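Local coordinates for Ala-tRNApro hydrolase ProX (Aeropyrum pernix, PDB 1WDV), which probably acts as an aminoacyl-tRNA deacylase, a trans-editing enzyme hydrolysing alanine mischarged onto proline tRNA, at residues Y93-P99 and G124-E128. Numbering follows the deposited sequence.
Sequences YPVGGVP and GGGRE
Pro94 sets the CD-CG edge of its ring against the Gly126-Arg127 peptide, with Pro94 CD 3.6 Å from Gly126 O and Pro94 CG 4.0 Å from Arg127 CA. Tyr93, chi1 m, turns a ring edge to the same carbonyl (CD2 to Gly126 O, 3.5 Å), while its OH is hydrogen-bonded to Ala102 O. Next comes a type I beta turn, Pro94 to Gly97: Val95 at -36/-52, Gly96 at -89/17, closed by Gly97 N to Pro94 O at 2.7 Å. Gly96 N, at the exposed end, donates to Glu128 OE2 (2.6 Å, 153°); chi1 and chi2 of Glu128, both m, bring the carboxylate there. Within the aminoacyl-tRNA editing domain, this joins the loop after helix 84-91 to the glycine-rich connection of the antiparallel strands 121-124 and 130-134. Gly126 N donates to Gly97 O (2.8 Å, 135°). A CB on Gly97 would lie 2.5 Å from Arg127 O, one on Gly124 2.1 Å from Val98 O, and Gly126, at phi 105°, would jam a CB against its preceding carbonyl. The backbones come nearest at Pro99-Gly124 (CA to CA, 4.3 Å), where CA-H...O contacts run both ways: Gly124 CA to Val98 O, 3.3 Å, and Pro99 CA to Gly124 O, 3.2 Å.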
ATOM      1  N   TYR A  93       1.557  -7.565   9.343  1.00  8.44           N
ATOM      2  CA  TYR A  93       0.364  -7.896   8.549  1.00  8.45           C
ATOM      3  C   TYR A  93       0.687  -8.992   7.544  1.00  8.87           C
ATOM      4  O   TYR A  93       1.824  -9.146   7.124  1.00 10.31           O
ATOM      5  CB  TYR A  93      -0.134  -6.672   7.807  1.00  8.48           C
ATOM      6  CG  TYR A  93      -0.622  -5.584   8.733  1.00  8.29           C
ATOM      7  CD1 TYR A  93       0.204  -4.507   9.090  1.00  7.55           C
ATOM      8  CD2 TYR A  93      -1.905  -5.625   9.227  1.00  7.19           C
ATOM      9  CE1 TYR A  93      -0.271  -3.486   9.918  1.00  8.66           C
ATOM     10  CE2 TYR A  93      -2.383  -4.619  10.046  1.00  9.25           C
ATOM     11  CZ  TYR A  93      -1.574  -3.555  10.385  1.00  7.45           C
ATOM     12  OH  TYR A  93      -2.109  -2.558  11.177  1.00  9.33           O
ATOM     13  N   PRO A  94      -0.333  -9.744   7.116  1.00  8.26           N
ATOM     14  CA  PRO A  94      -0.086 -10.824   6.160  1.00 10.70           C
ATOM     15  C   PRO A  94       0.243 -10.363   4.741  1.00 12.28           C
ATOM     16  O   PRO A  94      -0.228  -9.328   4.289  1.00 12.32           O
ATOM     17  CB  PRO A  94      -1.356 -11.662   6.261  1.00  9.79           C
ATOM     18  CG  PRO A  94      -2.422 -10.659   6.591  1.00 11.55           C
ATOM     19  CD  PRO A  94      -1.732  -9.745   7.591  1.00 11.92           C
ATOM     20  N   VAL A  95       1.074 -11.153   4.061  1.00 13.19           N
ATOM     21  CA  VAL A  95       1.518 -10.869   2.709  1.00 19.00           C
ATOM     22  C   VAL A  95       0.462 -10.225   1.817  1.00 19.86           C
ATOM     23  O   VAL A  95       0.724  -9.188   1.207  1.00 25.78           O
ATOM     24  CB  VAL A  95       2.048 -12.168   2.032  1.00 18.98           C
ATOM     25  CG1 VAL A  95       2.305 -11.922   0.546  1.00 20.74           C
ATOM     26  CG2 VAL A  95       3.323 -12.630   2.734  1.00 19.69           C
ATOM     27  N   GLY A  96      -0.723 -10.819   1.737  1.00 19.65           N
ATOM     28  CA  GLY A  96      -1.764 -10.242   0.884  1.00 18.27           C
ATOM     29  C   GLY A  96      -2.696  -9.207   1.511  1.00 19.07           C
ATOM     30  O   GLY A  96      -3.775  -8.893   0.968  1.00 20.86           O
ATOM     31  N   GLY A  97      -2.304  -8.644   2.644  1.00 14.81           N
ATOM     32  CA  GLY A  97      -3.175  -7.669   3.266  1.00 13.60           C
ATOM     33  C   GLY A  97      -2.476  -6.477   3.886  1.00 11.40           C
ATOM     34  O   GLY A  97      -3.049  -5.818   4.763  1.00 12.17           O
ATOM     35  N   VAL A  98      -1.260  -6.178   3.432  1.00  9.83           N
ATOM     36  CA  VAL A  98      -0.491  -5.058   4.002  1.00  8.72           C
ATOM     37  C   VAL A  98      -1.187  -3.737   3.732  1.00  7.01           C
ATOM     38  O   VAL A  98      -1.377  -3.375   2.583  1.00  8.24           O
ATOM     39  CB  VAL A  98       0.930  -5.013   3.409  1.00  9.86           C
ATOM     40  CG1 VAL A  98       1.766  -3.868   4.022  1.00 11.70           C
ATOM     41  CG2 VAL A  98       1.638  -6.347   3.703  1.00 12.92           C
ATOM     42  N   PRO A  99      -1.595  -3.017   4.784  1.00  7.63           N
ATOM     43  CA  PRO A  99      -2.272  -1.727   4.631  1.00  8.31           C
ATOM     44  C   PRO A  99      -1.273  -0.584   4.461  1.00  9.69           C
ATOM     45  O   PRO A  99      -0.102  -0.722   4.782  1.00  7.06           O
ATOM     46  CB  PRO A  99      -3.061  -1.595   5.923  1.00  8.36           C
ATOM     47  CG  PRO A  99      -2.072  -2.223   6.945  1.00  9.19           C
ATOM     48  CD  PRO A  99      -1.480  -3.407   6.205  1.00 10.32           C
ATOM     49  N   GLY A 124      -4.555  -2.810   0.752  1.00  9.06           N
ATOM     50  CA  GLY A 124      -4.576  -3.883   1.738  1.00  9.16           C
ATOM     51  C   GLY A 124      -5.363  -3.429   2.954  1.00 10.16           C
ATOM     52  O   GLY A 124      -5.190  -2.311   3.438  1.00  8.98           O
ATOM     53  N   GLY A 125      -6.234  -4.298   3.463  1.00 10.38           N
ATOM     54  CA  GLY A 125      -7.040  -3.919   4.608  1.00  9.49           C
ATOM     55  C   GLY A 125      -6.572  -4.440   5.956  1.00 11.87           C
ATOM     56  O   GLY A 125      -7.269  -4.245   6.955  1.00 14.29           O
ATOM     57  N   GLY A 126      -5.429  -5.105   5.999  1.00 10.44           N
ATOM     58  CA  GLY A 126      -4.939  -5.626   7.273  1.00 11.63           C
ATOM     59  C   GLY A 126      -5.098  -7.130   7.462  1.00 14.34           C
ATOM     60  O   GLY A 126      -4.547  -7.708   8.413  1.00 14.84           O
ATOM     61  N   ARG A 127      -5.874  -7.753   6.582  1.00 14.86           N
ATOM     62  CA  ARG A 127      -6.122  -9.201   6.590  1.00 17.89           C
ATOM     63  C   ARG A 127      -6.144  -9.610   5.119  1.00 16.29           C
ATOM     64  O   ARG A 127      -6.423  -8.785   4.243  1.00 16.67           O
ATOM     65  CB  ARG A 127      -7.479  -9.522   7.216  1.00 19.70           C
ATOM     66  CG  ARG A 127      -7.656  -9.077   8.656  1.00 27.04           C
ATOM     67  CD  ARG A 127      -6.788  -9.880   9.619  1.00 32.95           C
ATOM     68  NE  ARG A 127      -7.019  -9.479  11.011  1.00 39.12           N
ATOM     69  CZ  ARG A 127      -6.313  -9.914  12.054  1.00 40.46           C
ATOM     70  NH1 ARG A 127      -5.314 -10.777  11.879  1.00 41.33           N
ATOM     71  NH2 ARG A 127      -6.601  -9.478  13.277  1.00 40.38           N
ATOM     72  N   GLU A 128      -5.853 -10.875   4.850  1.00 16.10           N
ATOM     73  CA  GLU A 128      -5.824 -11.399   3.489  1.00 17.64           C
ATOM     74  C   GLU A 128      -7.144 -11.220   2.754  1.00 16.97           C
ATOM     75  O   GLU A 128      -7.163 -11.103   1.526  1.00 18.59           O
ATOM     76  CB  GLU A 128      -5.473 -12.891   3.510  1.00 23.59           C
ATOM     77  CG  GLU A 128      -4.015 -13.211   3.791  1.00 32.08           C
ATOM     78  CD  GLU A 128      -3.104 -12.911   2.605  1.00 35.08           C
ATOM     79  OE1 GLU A 128      -3.628 -12.762   1.475  1.00 39.92           O
ATOM     80  OE2 GLU A 128      -1.863 -12.841   2.801  1.00 36.81           O
TER